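PDB 3ZC0: aftrax from Archaeoglobus fulgidus, which assembles with further copies of itself into an archaeal C3PO, a translin-family complex that binds and cleaves duplex RNA. Local coordinates for residues R12-V26 with K62-L76. The protein carries 1 engineered substitution. Numbering follows the deposited sequence.
Sequences RLEELEAAREELLKV and KVKAYREYPEIYFYL. With nucleotides of chain O.
Next to an RNA-binding surface of this all-helical Translin-family protein, helix 6-42 packs against the end of helix 46-64, the turn that follows and the start of helix 73-94. Arg-12 and Glu-71 join the two parts by a side-on, two-pronged salt bridge. Arg-12 NE bonds to Glu-71 OE2 at 3.0 Å. Arg-12 NH2 bonds to Glu-71 OE1 at 2.8 Å, and this oxygen accepts through its syn lone pair. The guanidinium and carboxylate lie nearly coplanar, 28° apart. With an alanine here in place of Arg-12, the Glu-71 carboxylate would probably lose its charge partner and be freer to turn. Ala-19 CB sits over one face of the Tyr-69 ring, and Leu-16 CD2 reaches Tyr-69 CD1. Leu-23 CG lies over the Tyr-66 face in a CH-pi contact, 4.2 Å from the centroid, and Leu-23 CD1 meets Leu-76 CD1. Val-26 packs on Val-63, which also touches Leu-27 and Met-30 of the same long helix. On the RNA side, Ile-72 CD1 rests on Arg-20 CB. Arg-20 runs extended from CG to NE (chi2 156°, chi3 175°), which carries its guanidinium to the backbone of chain O. There NH1 of Arg-20 bonds to U10 OP1 at 2.9 Å, while its NH2 bonds to U10 OP2 and to G9 OP1, each at 3.1 Å.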
loop_
_atom_site.group_PDB
_atom_site.type_symbol
_atom_site.label_atom_id
_atom_site.label_comp_id
_atom_site.label_asym_id
_atom_site.label_seq_id
_atom_site.Cartn_x
_atom_site.Cartn_y
_atom_site.Cartn_z
ATOM N N ARG E 12 -16.340 -31.878 9.975
ATOM C CA ARG E 12 -16.813 -30.685 9.282
ATOM C C ARG E 12 -15.681 -30.024 8.527
ATOM O O ARG E 12 -15.857 -29.617 7.385
ATOM C CB ARG E 12 -17.401 -29.677 10.268
ATOM C CG ARG E 12 -17.949 -28.433 9.603
ATOM C CD ARG E 12 -18.966 -28.801 8.544
ATOM N NE ARG E 12 -19.732 -27.643 8.104
ATOM C CZ ARG E 12 -20.795 -27.722 7.314
ATOM N NH1 ARG E 12 -21.201 -28.908 6.890
ATOM N NH2 ARG E 12 -21.450 -26.625 6.952
ATOM N N LEU E 13 -14.522 -29.919 9.176
ATOM C CA LEU E 13 -13.343 -29.319 8.569
ATOM C C LEU E 13 -12.958 -30.039 7.260
ATOM O O LEU E 13 -12.688 -29.388 6.247
ATOM C CB LEU E 13 -12.193 -29.314 9.573
ATOM C CG LEU E 13 -11.600 -27.976 10.018
ATOM C CD1 LEU E 13 -12.484 -26.810 9.678
ATOM C CD2 LEU E 13 -11.365 -28.027 11.498
ATOM N N GLU E 14 -12.966 -31.374 7.272
ATOM C CA GLU E 14 -12.609 -32.135 6.071
ATOM C C GLU E 14 -13.603 -31.887 4.946
ATOM O O GLU E 14 -13.235 -31.622 3.780
ATOM C CB GLU E 14 -12.509 -33.619 6.399
ATOM C CG GLU E 14 -11.204 -33.961 7.091
ATOM C CD GLU E 14 -11.151 -35.381 7.587
ATOM O OE1 GLU E 14 -12.188 -36.077 7.507
ATOM O OE2 GLU E 14 -10.069 -35.791 8.061
ATOM N N GLU E 15 -14.870 -31.954 5.322
ATOM C CA GLU E 15 -15.947 -31.616 4.415
ATOM C C GLU E 15 -15.747 -30.219 3.779
ATOM O O GLU E 15 -15.874 -30.049 2.560
ATOM C CB GLU E 15 -17.258 -31.684 5.188
ATOM C CG GLU E 15 -18.464 -32.099 4.394
ATOM C CD GLU E 15 -19.567 -32.576 5.304
ATOM O OE1 GLU E 15 -19.347 -32.570 6.544
ATOM O OE2 GLU E 15 -20.639 -32.957 4.782
ATOM N N LEU E 16 -15.412 -29.228 4.602
ATOM C CA LEU E 16 -15.266 -27.868 4.109
ATOM C C LEU E 16 -14.055 -27.776 3.206
ATOM O O LEU E 16 -14.100 -27.066 2.212
ATOM C CB LEU E 16 -15.166 -26.857 5.247
ATOM C CG LEU E 16 -16.449 -26.709 6.058
ATOM C CD1 LEU E 16 -16.324 -25.607 7.098
ATOM C CD2 LEU E 16 -17.606 -26.446 5.134
ATOM N N GLU E 17 -12.985 -28.498 3.534
ATOM C CA GLU E 17 -11.791 -28.483 2.698
ATOM C C GLU E 17 -12.175 -28.889 1.296
ATOM O O GLU E 17 -12.034 -28.096 0.346
ATOM C CB GLU E 17 -10.725 -29.429 3.237
ATOM C CG GLU E 17 -9.326 -29.187 2.686
ATOM C CD GLU E 17 -8.288 -30.121 3.302
ATOM O OE1 GLU E 17 -8.681 -31.106 3.973
ATOM O OE2 GLU E 17 -7.076 -29.865 3.122
ATOM N N ALA E 18 -12.719 -30.101 1.189
ATOM C CA ALA E 18 -13.143 -30.658 -0.104
ATOM C C ALA E 18 -14.130 -29.789 -0.918
ATOM O O ALA E 18 -13.884 -29.463 -2.113
ATOM C CB ALA E 18 -13.718 -32.022 0.112
ATOM N N ALA E 19 -15.243 -29.440 -0.274
ATOM C CA ALA E 19 -16.217 -28.516 -0.845
ATOM C C ALA E 19 -15.537 -27.257 -1.368
ATOM O O ALA E 19 -15.688 -26.921 -2.540
ATOM C CB ALA E 19 -17.272 -28.145 0.185
ATOM N N ARG E 20 -14.784 -26.576 -0.501
ATOM C CA ARG E 20 -14.053 -25.364 -0.884
ATOM C C ARG E 20 -13.239 -25.537 -2.180
ATOM O O ARG E 20 -13.352 -24.724 -3.094
ATOM C CB ARG E 20 -13.149 -24.907 0.257
ATOM C CG ARG E 20 -12.398 -23.618 0.007
ATOM C CD ARG E 20 -12.050 -22.980 1.328
ATOM N NE ARG E 20 -11.213 -21.794 1.198
ATOM C CZ ARG E 20 -9.900 -21.847 1.035
ATOM N NH1 ARG E 20 -9.313 -23.041 0.958
ATOM N NH2 ARG E 20 -9.188 -20.724 0.939
ATOM N N GLU E 21 -12.436 -26.596 -2.270
ATOM C CA GLU E 21 -11.658 -26.816 -3.495
ATOM C C GLU E 21 -12.552 -26.895 -4.727
ATOM O O GLU E 21 -12.278 -26.247 -5.766
ATOM C CB GLU E 21 -10.797 -28.078 -3.389
ATOM C CG GLU E 21 -9.658 -27.976 -2.386
ATOM C CD GLU E 21 -8.552 -27.024 -2.810
ATOM O OE1 GLU E 21 -8.414 -26.729 -4.022
ATOM O OE2 GLU E 21 -7.806 -26.573 -1.914
ATOM N N GLU E 22 -13.635 -27.665 -4.603
ATOM C CA GLU E 22 -14.549 -27.806 -5.738
ATOM C C GLU E 22 -15.224 -26.491 -6.126
ATOM O O GLU E 22 -15.204 -26.089 -7.295
ATOM C CB GLU E 22 -15.598 -28.889 -5.486
ATOM C CG GLU E 22 -15.347 -30.181 -6.268
ATOM C CD GLU E 22 -14.847 -29.932 -7.697
ATOM O OE1 GLU E 22 -15.624 -29.394 -8.540
ATOM O OE2 GLU E 22 -13.668 -30.285 -7.965
ATOM N N LEU E 23 -15.811 -25.833 -5.128
ATOM C CA LEU E 23 -16.450 -24.527 -5.270
ATOM C C LEU E 23 -15.513 -23.538 -5.960
ATOM O O LEU E 23 -15.936 -22.802 -6.842
ATOM C CB LEU E 23 -16.870 -24.002 -3.899
ATOM C CG LEU E 23 -18.113 -23.117 -3.799
ATOM C CD1 LEU E 23 -17.845 -21.880 -2.953
ATOM C CD2 LEU E 23 -18.626 -22.719 -5.165
ATOM N N LEU E 24 -14.238 -23.543 -5.580
ATOM C CA LEU E 24 -13.256 -22.686 -6.236
ATOM C C LEU E 24 -13.167 -23.024 -7.715
ATOM O O LEU E 24 -13.200 -22.116 -8.561
ATOM C CB LEU E 24 -11.879 -22.827 -5.602
ATOM C CG LEU E 24 -11.730 -22.250 -4.216
ATOM C CD1 LEU E 24 -10.374 -22.626 -3.626
ATOM C CD2 LEU E 24 -11.926 -20.767 -4.295
ATOM N N LYS E 25 -13.066 -24.319 -8.032
ATOM C CA LYS E 25 -12.889 -24.709 -9.439
ATOM C C LYS E 25 -14.080 -24.285 -10.315
ATOM O O LYS E 25 -13.930 -23.741 -11.444
ATOM C CB LYS E 25 -12.603 -26.210 -9.585
ATOM C CG LYS E 25 -11.193 -26.635 -9.131
ATOM C CD LYS E 25 -10.833 -28.055 -9.601
ATOM C CE LYS E 25 -9.758 -28.710 -8.720
ATOM N NZ LYS E 25 -10.302 -29.273 -7.438
ATOM N N VAL E 26 -15.261 -24.496 -9.754
ATOM C CA VAL E 26 -16.497 -24.216 -10.458
ATOM C C VAL E 26 -16.708 -22.722 -10.637
ATOM O O VAL E 26 -17.115 -22.272 -11.712
ATOM C CB VAL E 26 -17.686 -24.840 -9.734
ATOM C CG1 VAL E 26 -18.976 -24.454 -10.420
ATOM C CG2 VAL E 26 -17.522 -26.344 -9.724
ATOM N N LYS E 62 -24.608 -25.820 -10.259
ATOM C CA LYS E 62 -23.539 -26.543 -9.566
ATOM C C LYS E 62 -23.066 -25.698 -8.391
ATOM O O LYS E 62 -22.841 -26.209 -7.287
ATOM C CB LYS E 62 -22.348 -26.822 -10.491
ATOM C CG LYS E 62 -22.659 -27.635 -11.756
ATOM C CD LYS E 62 -21.881 -28.957 -11.776
ATOM C CE LYS E 62 -20.374 -28.759 -11.543
ATOM N NZ LYS E 62 -19.563 -28.842 -12.802
ATOM N N VAL E 63 -22.931 -24.397 -8.640
ATOM C CA VAL E 63 -22.514 -23.456 -7.614
ATOM C C VAL E 63 -23.518 -23.407 -6.477
ATOM O O VAL E 63 -23.155 -23.604 -5.319
ATOM C CB VAL E 63 -22.321 -22.041 -8.178
ATOM C CG1 VAL E 63 -22.148 -21.045 -7.051
ATOM C CG2 VAL E 63 -21.122 -22.003 -9.080
ATOM N N LYS E 64 -24.781 -23.150 -6.804
ATOM C CA LYS E 64 -25.810 -23.020 -5.772
ATOM C C LYS E 64 -25.968 -24.284 -4.903
ATOM O O LYS E 64 -26.518 -24.210 -3.806
ATOM C CB LYS E 64 -27.156 -22.562 -6.362
ATOM C CG LYS E 64 -27.176 -21.099 -6.801
ATOM C CD LYS E 64 -28.591 -20.505 -6.889
ATOM C CE LYS E 64 -29.278 -20.791 -8.228
ATOM N NZ LYS E 64 -30.493 -19.930 -8.442
ATOM N N ALA E 65 -25.476 -25.435 -5.374
ATOM C CA ALA E 65 -25.439 -26.631 -4.512
ATOM C C ALA E 65 -24.711 -26.395 -3.177
ATOM O O ALA E 65 -25.023 -27.012 -2.153
ATOM C CB ALA E 65 -24.819 -27.814 -5.243
ATOM N N TYR E 66 -23.750 -25.478 -3.190
ATOM C CA TYR E 66 -22.868 -25.257 -2.046
ATOM C C TYR E 66 -23.409 -24.302 -0.982
ATOM O O TYR E 66 -22.676 -23.888 -0.092
ATOM C CB TYR E 66 -21.505 -24.764 -2.539
ATOM C CG TYR E 66 -20.733 -25.819 -3.293
ATOM C CD1 TYR E 66 -20.949 -26.022 -4.644
ATOM C CD2 TYR E 66 -19.809 -26.628 -2.647
ATOM C CE1 TYR E 66 -20.255 -26.984 -5.334
ATOM C CE2 TYR E 66 -19.111 -27.602 -3.336
ATOM C CZ TYR E 66 -19.331 -27.768 -4.680
ATOM O OH TYR E 66 -18.644 -28.724 -5.383
ATOM N N ARG E 67 -24.685 -23.946 -1.057
ATOM C CA ARG E 67 -25.237 -23.055 -0.046
ATOM C C ARG E 67 -25.325 -23.827 1.280
ATOM O O ARG E 67 -25.494 -23.256 2.353
ATOM C CB ARG E 67 -26.583 -22.453 -0.491
ATOM C CG ARG E 67 -27.131 -21.352 0.451
ATOM C CD ARG E 67 -27.895 -20.236 -0.276
ATOM N NE ARG E 67 -29.126 -20.691 -0.927
ATOM C CZ ARG E 67 -29.295 -20.783 -2.247
ATOM N NH1 ARG E 67 -28.308 -20.452 -3.071
ATOM N NH2 ARG E 67 -30.452 -21.204 -2.747
ATOM N N GLU E 68 -25.167 -25.139 1.190
ATOM C CA GLU E 68 -25.083 -25.997 2.364
ATOM C C GLU E 68 -23.913 -25.609 3.281
ATOM O O GLU E 68 -23.852 -26.002 4.440
ATOM C CB GLU E 68 -24.916 -27.449 1.907
ATOM C CG GLU E 68 -24.800 -28.455 3.033
ATOM C CD GLU E 68 -24.359 -29.814 2.553
ATOM O OE1 GLU E 68 -24.720 -30.188 1.411
ATOM O OE2 GLU E 68 -23.645 -30.500 3.322
ATOM N N TYR E 69 -22.980 -24.830 2.755
ATOM C CA TYR E 69 -21.779 -24.504 3.498
ATOM C C TYR E 69 -21.635 -23.005 3.712
ATOM O O TYR E 69 -20.708 -22.391 3.198
ATOM C CB TYR E 69 -20.576 -25.014 2.728
ATOM C CG TYR E 69 -20.601 -26.501 2.453
ATOM C CD1 TYR E 69 -20.575 -27.423 3.492
ATOM C CD2 TYR E 69 -20.615 -26.981 1.147
ATOM C CE1 TYR E 69 -20.570 -28.787 3.235
ATOM C CE2 TYR E 69 -20.613 -28.335 0.882
ATOM C CZ TYR E 69 -20.592 -29.238 1.928
ATOM O OH TYR E 69 -20.590 -30.595 1.668
ATOM N N PRO E 70 -22.537 -22.409 4.500
ATOM C CA PRO E 70 -22.579 -20.951 4.591
ATOM C C PRO E 70 -21.342 -20.385 5.294
ATOM O O PRO E 70 -21.120 -19.175 5.227
ATOM C CB PRO E 70 -23.838 -20.692 5.425
ATOM C CG PRO E 70 -24.546 -21.991 5.508
ATOM C CD PRO E 70 -23.484 -23.024 5.438
ATOM N N GLU E 71 -20.555 -21.237 5.951
ATOM C CA GLU E 71 -19.265 -20.810 6.477
ATOM C C GLU E 71 -18.350 -20.304 5.357
ATOM O O GLU E 71 -17.499 -19.458 5.612
ATOM C CB GLU E 71 -18.543 -21.950 7.206
ATOM C CG GLU E 71 -19.241 -22.505 8.417
ATOM C CD GLU E 71 -19.844 -23.863 8.146
ATOM O OE1 GLU E 71 -20.560 -23.998 7.122
ATOM O OE2 GLU E 71 -19.596 -24.795 8.947
ATOM N N ILE E 72 -18.501 -20.834 4.139
ATOM C CA ILE E 72 -17.660 -20.411 3.021
ATOM C C ILE E 72 -18.378 -19.908 1.773
ATOM O O ILE E 72 -17.755 -19.264 0.926
ATOM C CB ILE E 72 -16.691 -21.514 2.550
ATOM C CG1 ILE E 72 -17.436 -22.608 1.814
ATOM C CG2 ILE E 72 -15.892 -22.065 3.699
ATOM C CD1 ILE E 72 -16.513 -23.599 1.155
ATOM N N TYR E 73 -19.665 -20.203 1.640
ATOM C CA TYR E 73 -20.387 -19.899 0.396
ATOM C C TYR E 73 -20.417 -18.402 0.011
ATOM O O TYR E 73 -20.014 -18.018 -1.100
ATOM C CB TYR E 73 -21.809 -20.476 0.443
ATOM C CG TYR E 73 -22.631 -20.263 -0.819
ATOM C CD1 TYR E 73 -22.494 -21.109 -1.923
ATOM C CD2 TYR E 73 -23.557 -19.228 -0.894
ATOM C CE1 TYR E 73 -23.257 -20.922 -3.064
ATOM C CE2 TYR E 73 -24.322 -19.031 -2.022
ATOM C CZ TYR E 73 -24.174 -19.873 -3.113
ATOM O OH TYR E 73 -24.948 -19.654 -4.247
ATOM N N PHE E 74 -20.878 -17.563 0.927
ATOM C CA PHE E 74 -20.991 -16.139 0.636
ATOM C C PHE E 74 -19.643 -15.415 0.518
ATOM O O PHE E 74 -19.479 -14.520 -0.319
ATOM C CB PHE E 74 -21.928 -15.491 1.643
ATOM C CG PHE E 74 -23.255 -16.151 1.677
ATOM C CD1 PHE E 74 -24.257 -15.746 0.822
ATOM C CD2 PHE E 74 -23.485 -17.231 2.505
ATOM C CE1 PHE E 74 -25.484 -16.378 0.822
ATOM C CE2 PHE E 74 -24.710 -17.863 2.506
ATOM C CZ PHE E 74 -25.711 -17.433 1.663
ATOM N N TYR E 75 -18.676 -15.829 1.331
ATOM C CA TYR E 75 -17.327 -15.281 1.275
ATOM C C TYR E 75 -16.707 -15.449 -0.100
ATOM O O TYR E 75 -15.974 -14.575 -0.550
ATOM C CB TYR E 75 -16.451 -15.974 2.310
ATOM C CG TYR E 75 -15.039 -15.456 2.406
ATOM C CD1 TYR E 75 -14.745 -14.296 3.131
ATOM C CD2 TYR E 75 -13.982 -16.143 1.803
ATOM C CE1 TYR E 75 -13.428 -13.823 3.246
ATOM C CE2 TYR E 75 -12.660 -15.681 1.907
ATOM C CZ TYR E 75 -12.390 -14.521 2.632
ATOM O OH TYR E 75 -11.091 -14.073 2.740
ATOM N N LEU E 76 -17.015 -16.565 -0.762
ATOM C CA LEU E 76 -16.368 -16.934 -2.013
ATOM C C LEU E 76 -17.136 -16.575 -3.293
ATOM O O LEU E 76 -16.533 -16.189 -4.305
ATOM C CB LEU E 76 -16.075 -18.427 -2.002
ATOM C CG LEU E 76 -14.939 -18.860 -1.079
ATOM C CD1 LEU E 76 -14.897 -20.370 -0.958
ATOM C CD2 LEU E 76 -13.604 -18.342 -1.594
ATOM P P G O 9 -10.064 -17.116 -0.130
ATOM O OP1 G O 9 -10.876 -18.190 0.507
ATOM O OP2 G O 9 -9.536 -16.006 0.700
ATOM O "O5'" G O 9 -8.837 -17.813 -0.860
ATOM C "C5'" G O 9 -9.028 -18.611 -2.020
ATOM C "C4'" G O 9 -7.708 -18.904 -2.670
ATOM O "O4'" G O 9 -7.221 -17.732 -3.363
ATOM C "C3'" G O 9 -6.607 -19.240 -1.692
ATOM O "O3'" G O 9 -6.676 -20.591 -1.306
ATOM C "C2'" G O 9 -5.336 -18.868 -2.445
ATOM O "O2'" G O 9 -4.931 -19.920 -3.302
ATOM C "C1'" G O 9 -5.811 -17.688 -3.303
ATOM N N9 G O 9 -5.400 -16.372 -2.768
ATOM C C8 G O 9 -6.153 -15.473 -2.034
ATOM N N7 G O 9 -5.499 -14.386 -1.714
ATOM C C5 G O 9 -4.240 -14.578 -2.278
ATOM C C6 G O 9 -3.089 -13.752 -2.280
ATOM O O6 G O 9 -2.946 -12.643 -1.768
ATOM N N1 G O 9 -2.027 -14.339 -2.971
ATOM C C2 G O 9 -2.052 -15.568 -3.591
ATOM N N2 G O 9 -0.924 -15.963 -4.209
ATOM N N3 G O 9 -3.118 -16.348 -3.599
ATOM C C4 G O 9 -4.163 -15.795 -2.933
ATOM P P C O 8 -11.499 -11.292 0.007
ATOM O OP1 C O 8 -12.435 -11.795 1.037
ATOM O OP2 C O 8 -10.220 -10.656 0.396
ATOM O "O5'" C O 8 -11.114 -12.522 -0.925
ATOM C "C5'" C O 8 -12.094 -13.457 -1.341
ATOM C "C4'" C O 8 -11.567 -14.371 -2.417
ATOM O "O4'" C O 8 -10.991 -13.582 -3.490
ATOM C "C3'" C O 8 -10.444 -15.311 -2.008
ATOM O "O3'" C O 8 -10.910 -16.468 -1.335
ATOM C "C2'" C O 8 -9.769 -15.618 -3.337
ATOM O "O2'" C O 8 -10.484 -16.616 -4.045
ATOM C "C1'" C O 8 -9.918 -14.285 -4.078
ATOM N N1 C O 8 -8.694 -13.468 -3.968
ATOM C C2 C O 8 -7.592 -13.814 -4.756
ATOM O O2 C O 8 -7.679 -14.787 -5.522
ATOM N N3 C O 8 -6.463 -13.073 -4.650
ATOM C C4 C O 8 -6.418 -12.034 -3.801
ATOM N N4 C O 8 -5.290 -11.320 -3.722
ATOM C C5 C O 8 -7.532 -11.669 -2.991
ATOM C C6 C O 8 -8.640 -12.407 -3.105
ATOM P P U O 10 -6.016 -21.057 0.070
ATOM O OP1 U O 10 -6.534 -22.420 0.387
ATOM O OP2 U O 10 -6.204 -19.948 1.046
ATOM O "O5'" U O 10 -4.476 -21.168 -0.314
ATOM C "C5'" U O 10 -3.480 -20.751 0.594
ATOM C "C4'" U O 10 -2.139 -20.603 -0.069
ATOM O "O4'" U O 10 -2.161 -19.487 -0.997
ATOM C "C3'" U O 10 -1.016 -20.274 0.896
ATOM O "O3'" U O 10 -0.495 -21.432 1.505
ATOM C "C2'" U O 10 -0.021 -19.522 0.029
ATOM O "O2'" U O 10 0.750 -20.428 -0.743
ATOM C "C1'" U O 10 -0.959 -18.751 -0.900
ATOM N N1 U O 10 -1.284 -17.415 -0.355
ATOM C C2 U O 10 -0.308 -16.438 -0.347
ATOM O O2 U O 10 0.822 -16.607 -0.767
ATOM N N3 U O 10 -0.711 -15.236 0.180
ATOM C C4 U O 10 -1.957 -14.920 0.690
ATOM O O4 U O 10 -2.163 -13.790 1.131
ATOM C C5 U O 10 -2.910 -15.983 0.646
ATOM C C6 U O 10 -2.543 -17.157 0.137
#